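Cellulase (Soil metagenome, PDB 5I2U) probably hydrolyses the beta-1,4-glucosidic bonds of cellulose, as a halotolerant glycoside hydrolase family 5 enzyme built on a TIM barrel. Local coordinates at residues 59-64 with 69-74; 282-287 with 291-296; 298-303 with 308-313. All coordinates share one frame; numbering follows the deposited sequence.

Overall arrangement
The three contacts lie where the eight-stranded parallel barrel closes and in the chain on its outer side. Contact 1 starts on the end of strand 57-61, the first; contact 2 starts on strand 281-286, the eighth, whose A283 O and V286 N bond S60 of the first. Contact 3 lies wholly in the loop from that last strand to helix 313-325. They come in series along the chain, with centres about 11 Å apart, or 13 Å for contacts 1 and 3. Bonds from R69 to A300 and from N72 to A302 tie the chain after the first strand to the loop after the last; those from M295 and E291 to K312 hold that loop together.

Contact 1: 59-64 with 69-74; sequences ASLGWH and RFYNKN
Y71 lies with its ring between L61 and H64, and three kinds of interaction hold it there. The first is CH-pi packing on both faces. L61 CD1 stands over the middle of one face, 3.4 Å from the centroid of the Y71 ring and only 2° off its normal. On the opposite face H64 CB sits displaced toward the rim, 3.8 Å from the Y71 ring centroid. The second kind is polar: Y71 OH donates to G62 O over 2.7 Å. G62 O lies at the edge of the ring, near its plane, yet the hydroxyl approaches from above the carbonyl plane, 36° out of it, and not on a lone pair. The same hydroxyl accepts from A91 N of strand 87-93, so two bonds hold it. This places the contact in the first beta-alpha-beta unit of the TIM barrel, strand 57-61, helix 73-81 and strand 87-93, with Y71 linking G62 to A91 just ahead of the helix. A phenylalanine in place of Y71 would probably keep both faces packed but leave G62 O and A91 N without their shared hydroxyl partner. The third kind is apolar: L61 CB reaches Y71 CZ at 3.4 Å, and the other methyl branch, CD2, reaches F70 CB at 4.2 Å. At L61, chi1 (-58°) turns the branch toward Y71, and CD1, anti to CA, then comes over the ring face. Beyond Y71, N72 OD1 caps helix 73-81, accepting from A75 N and weakly from N74 N; N72 ND2 separately donates to R69 O at 2.8 Å.

Contact 2: 282-287 with 291-296; sequences VAWSVS and ETCSML
M295 runs extended beyond CG alongside the backbone of S285, its methyl ending beside A283: M295 CE lies 3.8 Å from A283 CB and 3.5 Å from W284 C. V286 meets M295 at a slant, with CG2 near SD, whereas V286 and L296 point the same way, V286 CG1 lying 3.8 Å from L296 CD1. On another side C293 SG comes to the edge of the W284 indole, 3.7 Å from W284 CD1 and 75° off the normal of the five-membered ring, a sulfur-aromatic contact near the ring plane. W284 precedes a cis peptide to S285 at the end of the eighth barrel strand, as in other family 5 cellulases, where such a tryptophan commonly lines the substrate cleft. The following loop turns back against the end of this strand and S287 through backbone bonds: S285 N to C293 O at 2.8 Å, M295 N to S285 O and L296 N to S287 O. Beside them S287 OG sits at the corner of a bent chain of three hydroxyls, 2.5 Å from S285 OG and 2.6 Å from S294 OG. S294 OG in turn donates to the anti lone pair of E291 OE2 at 2.8 Å, linking the chain to a carboxylate.

Contact 3: 298-303 with 308-313; sequences PRASAD and EDLLKP
L310 sets its CD2 methyl over the face of the guanidinium of R299, and this is the close-packed half of the contact. The methyl stands 3.4 Å above the guanidinium plane and over its centre, so it meets the group from a face and not from a donor edge; the two side chains cross at about a right angle. L310 CD2 also touches the backbone, 3.5 Å from A300 N, with A300 CB a little farther off at 4.2 Å. R299 has CG anti to its own N (chi1 -178°) and then bends at chi3 (51°), which folds the guanidinium back onto the leucine. Both segments belong to the long loop between the eighth barrel strand, 281-286, and helix 313-325, with the contact's centre about 22 Å from the centre of the chain, where the loop folds on itself with K312 at the N-cap position of that helix. Of the four touching residues only A300 is buried; its carbonyl accepts from R69 NH1, and its methyl packs on W306. The solvent side is looser. R299 and D309 are both exposed and form a salt bridge, R299 NH1 to D309 OD2 at 3.3 Å and R299 NH2 to the same D309 OD2 at 3.4 Å. Both bonds are weak, though the oxygen lies at the guanidinium edge and the two planes are only 21° apart. The other carboxylate oxygen, D309 OD1, has its stronger polar partner in T307 OG1, which helps hold the carboxylate.

Contact 1: 59-64 with 69-74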
loop_
_atom_site.group_PDB
_atom_site.type_symbol
_atom_site.label_atom_id
_atom_site.label_comp_id
_atom_site.label_asym_id
_atom_site.label_seq_id
_atom_site.Cartn_x
_atom_site.Cartn_y
_atom_site.Cartn_z
ATOM N N ALA A 59 -2.593 0.585 -7.486
ATOM C CA ALA A 59 -2.347 -0.848 -7.490
ATOM C C ALA A 59 -0.975 -1.188 -6.889
ATOM O O ALA A 59 -0.027 -0.439 -7.055
ATOM C CB ALA A 59 -2.448 -1.368 -8.910
ATOM N N SER A 60 -0.912 -2.315 -6.178
ATOM C CA SER A 60 0.320 -2.839 -5.608
ATOM C C SER A 60 0.917 -3.915 -6.495
ATOM O O SER A 60 0.209 -4.807 -6.964
ATOM C CB SER A 60 0.056 -3.443 -4.241
ATOM O OG SER A 60 1.266 -3.836 -3.607
ATOM N N LEU A 61 2.228 -3.822 -6.727
ATOM C CA LEU A 61 2.979 -4.950 -7.279
ATOM C C LEU A 61 2.941 -6.001 -6.191
ATOM O O LEU A 61 2.732 -5.678 -5.015
ATOM C CB LEU A 61 4.420 -4.567 -7.606
ATOM C CG LEU A 61 4.610 -3.406 -8.590
ATOM C CD1 LEU A 61 6.077 -3.060 -8.770
ATOM C CD2 LEU A 61 3.991 -3.719 -9.946
ATOM N N GLY A 62 3.063 -7.264 -6.571
ATOM C CA GLY A 62 3.091 -8.334 -5.583
ATOM C C GLY A 62 4.494 -8.478 -5.006
ATOM O O GLY A 62 5.440 -7.828 -5.460
ATOM N N TRP A 63 4.618 -9.341 -4.004
ATOM C CA TRP A 63 5.908 -9.754 -3.448
ATOM C C TRP A 63 6.989 -9.688 -4.530
ATOM O O TRP A 63 6.896 -10.412 -5.516
ATOM C CB TRP A 63 5.853 -11.201 -2.951
ATOM C CG TRP A 63 4.853 -11.514 -1.919
ATOM C CD1 TRP A 63 3.517 -11.711 -2.101
ATOM C CD2 TRP A 63 5.100 -11.742 -0.531
ATOM N NE1 TRP A 63 2.905 -11.999 -0.908
ATOM C CE2 TRP A 63 3.858 -12.029 0.073
ATOM C CE3 TRP A 63 6.245 -11.700 0.268
ATOM C CZ2 TRP A 63 3.730 -12.300 1.434
ATOM C CZ3 TRP A 63 6.115 -11.945 1.629
ATOM C CH2 TRP A 63 4.860 -12.246 2.198
ATOM N N HIS A 64 7.981 -8.813 -4.379
ATOM C CA HIS A 64 9.045 -8.689 -5.403
ATOM C C HIS A 64 9.766 -10.023 -5.640
ATOM O O HIS A 64 10.163 -10.320 -6.751
ATOM C CB HIS A 64 10.080 -7.594 -5.040
ATOM C CG HIS A 64 11.199 -8.090 -4.178
ATOM N ND1 HIS A 64 11.090 -8.186 -2.812
ATOM C CD2 HIS A 64 12.430 -8.562 -4.490
ATOM C CE1 HIS A 64 12.204 -8.686 -2.312
ATOM N NE2 HIS A 64 13.033 -8.925 -3.310
ATOM N N ARG A 69 9.555 -9.588 -12.334
ATOM C CA ARG A 69 9.560 -9.084 -13.711
ATOM C C ARG A 69 8.769 -7.780 -13.882
ATOM O O ARG A 69 9.112 -6.941 -14.723
ATOM C CB ARG A 69 9.128 -10.181 -14.713
ATOM C CG ARG A 69 7.644 -10.466 -14.860
ATOM C CD ARG A 69 7.415 -11.774 -15.628
ATOM N NE ARG A 69 5.993 -12.016 -15.922
ATOM C CZ ARG A 69 5.335 -11.602 -17.012
ATOM N NH1 ARG A 69 5.939 -10.891 -17.968
ATOM N NH2 ARG A 69 4.047 -11.905 -17.153
ATOM N N PHE A 70 7.755 -7.570 -13.045
ATOM C CA PHE A 70 6.966 -6.330 -13.109
ATOM C C PHE A 70 7.598 -5.127 -12.407
ATOM O O PHE A 70 7.070 -4.016 -12.503
ATOM C CB PHE A 70 5.555 -6.580 -12.556
ATOM C CG PHE A 70 4.811 -7.652 -13.288
ATOM C CD1 PHE A 70 4.427 -7.459 -14.612
ATOM C CD2 PHE A 70 4.517 -8.858 -12.676
ATOM C CE1 PHE A 70 3.759 -8.458 -15.314
ATOM C CE2 PHE A 70 3.854 -9.856 -13.366
ATOM C CZ PHE A 70 3.470 -9.658 -14.681
ATOM N N TYR A 71 8.700 -5.328 -11.691
ATOM C CA TYR A 71 9.395 -4.226 -11.015
ATOM C C TYR A 71 10.339 -3.588 -12.027
ATOM O O TYR A 71 11.547 -3.831 -12.026
ATOM C CB TYR A 71 10.136 -4.729 -9.775
ATOM C CG TYR A 71 9.229 -4.959 -8.586
ATOM C CD1 TYR A 71 8.302 -6.006 -8.573
ATOM C CD2 TYR A 71 9.294 -4.126 -7.477
ATOM C CE1 TYR A 71 7.459 -6.207 -7.484
ATOM C CE2 TYR A 71 8.458 -4.321 -6.391
ATOM C CZ TYR A 71 7.541 -5.353 -6.403
ATOM O OH TYR A 71 6.737 -5.510 -5.294
ATOM N N ASN A 72 9.760 -2.763 -12.884
ATOM C CA ASN A 72 10.500 -2.028 -13.889
ATOM C C ASN A 72 9.796 -0.707 -14.222
ATOM O O ASN A 72 8.624 -0.518 -13.883
ATOM C CB ASN A 72 10.665 -2.890 -15.137
ATOM C CG ASN A 72 9.344 -3.164 -15.843
ATOM O OD1 ASN A 72 8.848 -2.319 -16.560
ATOM N ND2 ASN A 72 8.788 -4.361 -15.656
ATOM N N LYS A 73 10.502 0.185 -14.903
ATOM C CA LYS A 73 9.999 1.535 -15.120
ATOM C C LYS A 73 8.777 1.598 -16.026
ATOM O O LYS A 73 7.894 2.441 -15.812
ATOM C CB LYS A 73 11.104 2.445 -15.642
ATOM C CG LYS A 73 12.249 2.587 -14.650
ATOM C CD LYS A 73 13.059 3.852 -14.855
ATOM C CE LYS A 73 14.073 4.001 -13.734
ATOM N NZ LYS A 73 14.873 5.249 -13.874
ATOM N N ASN A 74 8.708 0.691 -16.991
ATOM C CA ASN A 74 7.658 0.712 -17.993
ATOM C C ASN A 74 6.318 0.236 -17.431
ATOM O O ASN A 74 5.271 0.834 -17.708
ATOM C CB ASN A 74 8.070 -0.110 -19.208
ATOM C CG ASN A 74 9.293 0.474 -19.932
ATOM O OD1 ASN A 74 9.583 1.667 -19.847
ATOM N ND2 ASN A 74 10.004 -0.378 -20.659
#

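Contact 2: 282-287 with 291-296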
loop_
_atom_site.group_PDB
_atom_site.type_symbol
_atom_site.label_atom_id
_atom_site.label_comp_id
_atom_site.label_asym_id
_atom_site.label_seq_id
_atom_site.Cartn_x
_atom_site.Cartn_y
_atom_site.Cartn_z
ATOM N N VAL A 282 -5.403 0.844 -2.426
ATOM C CA VAL A 282 -4.453 0.205 -3.330
ATOM C C VAL A 282 -4.874 -1.250 -3.528
ATOM O O VAL A 282 -4.941 -2.034 -2.564
ATOM C CB VAL A 282 -3.019 0.278 -2.776
ATOM C CG1 VAL A 282 -1.998 -0.055 -3.856
ATOM C CG2 VAL A 282 -2.729 1.668 -2.200
ATOM N N ALA A 283 -5.150 -1.613 -4.781
ATOM C CA ALA A 283 -5.607 -2.976 -5.108
ATOM C C ALA A 283 -4.425 -3.937 -5.328
ATOM O O ALA A 283 -3.423 -3.553 -5.944
ATOM C CB ALA A 283 -6.509 -2.942 -6.323
ATOM N N TRP A 284 -4.577 -5.179 -4.851
ATOM C CA TRP A 284 -3.553 -6.265 -4.923
ATOM C C TRP A 284 -4.022 -7.431 -5.819
ATOM O O TRP A 284 -5.163 -7.869 -5.663
ATOM C CB TRP A 284 -3.345 -6.791 -3.510
ATOM C CG TRP A 284 -2.421 -7.971 -3.326
ATOM C CD1 TRP A 284 -2.737 -9.299 -3.458
ATOM C CD2 TRP A 284 -1.043 -7.923 -2.954
ATOM N NE1 TRP A 284 -1.636 -10.074 -3.212
ATOM C CE2 TRP A 284 -0.582 -9.260 -2.893
ATOM C CE3 TRP A 284 -0.141 -6.880 -2.697
ATOM C CZ2 TRP A 284 0.741 -9.584 -2.551
ATOM C CZ3 TRP A 284 1.166 -7.201 -2.350
ATOM C CH2 TRP A 284 1.593 -8.546 -2.271
ATOM N N SER A 285 -3.214 -7.990 -6.733
ATOM C CA SER A 285 -1.827 -7.626 -7.037
ATOM C C SER A 285 -1.571 -7.681 -8.529
ATOM O O SER A 285 -2.165 -8.512 -9.263
ATOM C CB SER A 285 -0.819 -8.570 -6.354
ATOM O OG SER A 285 -1.037 -9.933 -6.667
ATOM N N VAL A 286 -0.626 -6.842 -8.951
ATOM C CA VAL A 286 -0.141 -6.822 -10.336
ATOM C C VAL A 286 0.875 -7.949 -10.431
ATOM O O VAL A 286 2.068 -7.764 -10.183
ATOM C CB VAL A 286 0.504 -5.483 -10.720
ATOM C CG1 VAL A 286 0.968 -5.514 -12.160
ATOM C CG2 VAL A 286 -0.466 -4.327 -10.494
ATOM N N SER A 287 0.362 -9.119 -10.765
ATOM C CA SER A 287 1.110 -10.370 -10.764
ATOM C C SER A 287 0.346 -11.372 -11.653
ATOM O O SER A 287 -0.788 -11.096 -12.053
ATOM C CB SER A 287 1.242 -10.901 -9.323
ATOM O OG SER A 287 -0.028 -11.095 -8.678
ATOM N N GLU A 291 -4.095 -17.416 -9.584
ATOM C CA GLU A 291 -4.912 -17.078 -8.414
ATOM C C GLU A 291 -5.817 -15.908 -8.808
ATOM O O GLU A 291 -5.450 -15.075 -9.655
ATOM C CB GLU A 291 -4.024 -16.701 -7.211
ATOM C CG GLU A 291 -3.203 -15.431 -7.444
ATOM C CD GLU A 291 -2.171 -15.113 -6.380
ATOM O OE1 GLU A 291 -2.228 -15.673 -5.266
ATOM O OE2 GLU A 291 -1.287 -14.284 -6.694
ATOM N N THR A 292 -6.991 -15.854 -8.191
ATOM C CA THR A 292 -7.980 -14.800 -8.448
ATOM C C THR A 292 -7.421 -13.383 -8.264
ATOM O O THR A 292 -7.690 -12.510 -9.089
ATOM C CB THR A 292 -9.219 -14.996 -7.545
ATOM O OG1 THR A 292 -9.708 -16.330 -7.700
ATOM C CG2 THR A 292 -10.327 -14.008 -7.902
ATOM N N CYS A 293 -6.627 -13.162 -7.214
ATOM C CA CYS A 293 -6.048 -11.831 -6.939
ATOM C C CYS A 293 -4.905 -11.379 -7.887
ATOM O O CYS A 293 -4.509 -10.215 -7.827
ATOM C CB CYS A 293 -5.560 -11.722 -5.486
ATOM S SG CYS A 293 -3.903 -12.403 -5.177
ATOM N N SER A 294 -4.387 -12.264 -8.747
ATOM C CA SER A 294 -3.292 -11.898 -9.684
ATOM C C SER A 294 -3.959 -11.308 -10.901
ATOM O O SER A 294 -4.724 -11.996 -11.581
ATOM C CB SER A 294 -2.444 -13.117 -10.086
ATOM O OG SER A 294 -1.305 -13.260 -9.250
ATOM N N MET A 295 -3.694 -10.038 -11.179
ATOM C CA MET A 295 -4.480 -9.286 -12.191
ATOM C C MET A 295 -4.181 -9.615 -13.662
ATOM O O MET A 295 -4.983 -9.260 -14.531
ATOM C CB MET A 295 -4.286 -7.788 -11.982
ATOM C CG MET A 295 -4.850 -7.275 -10.669
ATOM S SD MET A 295 -4.332 -5.587 -10.287
ATOM C CE MET A 295 -4.911 -5.481 -8.591
ATOM N N LEU A 296 -3.033 -10.246 -13.943
ATOM C CA LEU A 296 -2.554 -10.441 -15.325
ATOM C C LEU A 296 -2.350 -11.909 -15.686
ATOM O O LEU A 296 -2.055 -12.726 -14.834
ATOM C CB LEU A 296 -1.219 -9.720 -15.516
ATOM C CG LEU A 296 -1.189 -8.215 -15.229
ATOM C CD1 LEU A 296 0.254 -7.717 -15.187
ATOM C CD2 LEU A 296 -2.004 -7.452 -16.261
#

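Contact 3: 298-303 with 308-313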
loop_
_atom_site.group_PDB
_atom_site.type_symbol
_atom_site.label_atom_id
_atom_site.label_comp_id
_atom_site.label_asym_id
_atom_site.label_seq_id
_atom_site.Cartn_x
_atom_site.Cartn_y
_atom_site.Cartn_z
ATOM N N PRO A 298 0.037 -14.801 -17.463
ATOM C CA PRO A 298 1.488 -14.956 -17.647
ATOM C C PRO A 298 2.023 -14.482 -18.992
ATOM O O PRO A 298 3.148 -14.042 -19.065
ATOM C CB PRO A 298 1.694 -16.462 -17.473
ATOM C CG PRO A 298 0.631 -16.836 -16.482
ATOM C CD PRO A 298 -0.553 -15.982 -16.797
ATOM N N ARG A 299 1.200 -14.565 -20.033
ATOM C CA ARG A 299 1.544 -14.084 -21.366
ATOM C C ARG A 299 1.844 -12.600 -21.431
ATOM O O ARG A 299 2.537 -12.160 -22.338
ATOM C CB ARG A 299 0.404 -14.405 -22.337
ATOM C CG ARG A 299 0.663 -14.003 -23.782
ATOM C CD ARG A 299 -0.230 -14.780 -24.728
ATOM N NE ARG A 299 -1.635 -14.719 -24.336
ATOM C CZ ARG A 299 -2.497 -13.754 -24.669
ATOM N NH1 ARG A 299 -2.125 -12.724 -25.432
ATOM N NH2 ARG A 299 -3.750 -13.824 -24.224
ATOM N N ALA A 300 1.314 -11.833 -20.480
ATOM C CA ALA A 300 1.484 -10.390 -20.461
ATOM C C ALA A 300 2.958 -9.990 -20.457
ATOM O O ALA A 300 3.779 -10.662 -19.837
ATOM C CB ALA A 300 0.774 -9.801 -19.264
ATOM N N SER A 301 3.291 -8.918 -21.178
ATOM C CA SER A 301 4.652 -8.369 -21.150
ATOM C C SER A 301 4.944 -7.802 -19.767
ATOM O O SER A 301 4.044 -7.265 -19.106
ATOM C CB SER A 301 4.816 -7.268 -22.197
ATOM O OG SER A 301 6.091 -6.653 -22.110
ATOM N N ALA A 302 6.189 -7.935 -19.330
ATOM C CA ALA A 302 6.692 -7.207 -18.152
ATOM C C ALA A 302 6.578 -5.688 -18.312
ATOM O O ALA A 302 6.364 -4.974 -17.331
ATOM C CB ALA A 302 8.141 -7.581 -17.873
ATOM N N ASP A 303 6.706 -5.203 -19.547
ATOM C CA ASP A 303 6.778 -3.766 -19.822
ATOM C C ASP A 303 5.426 -3.050 -19.910
ATOM O O ASP A 303 5.408 -1.824 -20.022
ATOM C CB ASP A 303 7.577 -3.521 -21.114
ATOM C CG ASP A 303 8.967 -4.104 -21.049
ATOM O OD1 ASP A 303 9.674 -3.872 -20.044
ATOM O OD2 ASP A 303 9.353 -4.808 -22.002
ATOM N N GLU A 308 -6.941 -5.919 -23.349
ATOM C CA GLU A 308 -8.015 -6.507 -22.530
ATOM C C GLU A 308 -7.945 -8.011 -22.292
ATOM O O GLU A 308 -8.338 -8.471 -21.236
ATOM C CB GLU A 308 -9.366 -6.239 -23.164
ATOM C CG GLU A 308 -9.542 -6.724 -24.622
ATOM C CD GLU A 308 -10.422 -7.962 -24.759
ATOM O OE1 GLU A 308 -10.583 -8.725 -23.787
ATOM O OE2 GLU A 308 -10.961 -8.173 -25.866
ATOM N N ASP A 309 -7.488 -8.765 -23.291
ATOM C CA ASP A 309 -7.366 -10.237 -23.180
ATOM C C ASP A 309 -6.301 -10.703 -22.166
ATOM O O ASP A 309 -6.345 -11.835 -21.700
ATOM C CB ASP A 309 -7.094 -10.881 -24.559
ATOM C CG ASP A 309 -5.901 -10.260 -25.282
ATOM O OD1 ASP A 309 -5.924 -9.049 -25.550
ATOM O OD2 ASP A 309 -4.945 -10.980 -25.602
ATOM N N LEU A 310 -5.339 -9.837 -21.866
ATOM C CA LEU A 310 -4.262 -10.127 -20.924
ATOM C C LEU A 310 -4.620 -9.800 -19.491
ATOM O O LEU A 310 -3.906 -10.203 -18.566
ATOM C CB LEU A 310 -2.995 -9.369 -21.329
ATOM C CG LEU A 310 -2.350 -9.909 -22.606
ATOM C CD1 LEU A 310 -1.367 -8.903 -23.191
ATOM C CD2 LEU A 310 -1.643 -11.230 -22.324
ATOM N N LEU A 311 -5.708 -9.072 -19.312
ATOM C CA LEU A 311 -6.212 -8.749 -17.995
ATOM C C LEU A 311 -7.083 -9.879 -17.511
ATOM O O LEU A 311 -7.955 -10.340 -18.229
ATOM C CB LEU A 311 -7.045 -7.472 -18.041
ATOM C CG LEU A 311 -6.303 -6.205 -18.439
ATOM C CD1 LEU A 311 -7.285 -5.045 -18.588
ATOM C CD2 LEU A 311 -5.214 -5.877 -17.430
ATOM N N LYS A 312 -6.822 -10.337 -16.303
ATOM C CA LYS A 312 -7.704 -11.267 -15.635
ATOM C C LYS A 312 -8.986 -10.508 -15.239
ATOM O O LYS A 312 -8.980 -9.277 -15.184
ATOM C CB LYS A 312 -7.022 -11.851 -14.398
ATOM C CG LYS A 312 -5.890 -12.827 -14.699
ATOM C CD LYS A 312 -6.362 -14.279 -14.710
ATOM C CE LYS A 312 -6.600 -14.830 -13.313
ATOM N NZ LYS A 312 -5.319 -15.030 -12.571
ATOM N N PRO A 313 -10.078 -11.238 -14.950
ATOM C CA PRO A 313 -11.307 -10.601 -14.456
ATOM C C PRO A 313 -11.078 -9.562 -13.338
ATOM O O PRO A 313 -11.579 -8.440 -13.432
ATOM C CB PRO A 313 -12.121 -11.777 -13.935
ATOM C CG PRO A 313 -11.654 -12.955 -14.720
ATOM C CD PRO A 313 -10.225 -12.699 -15.084
#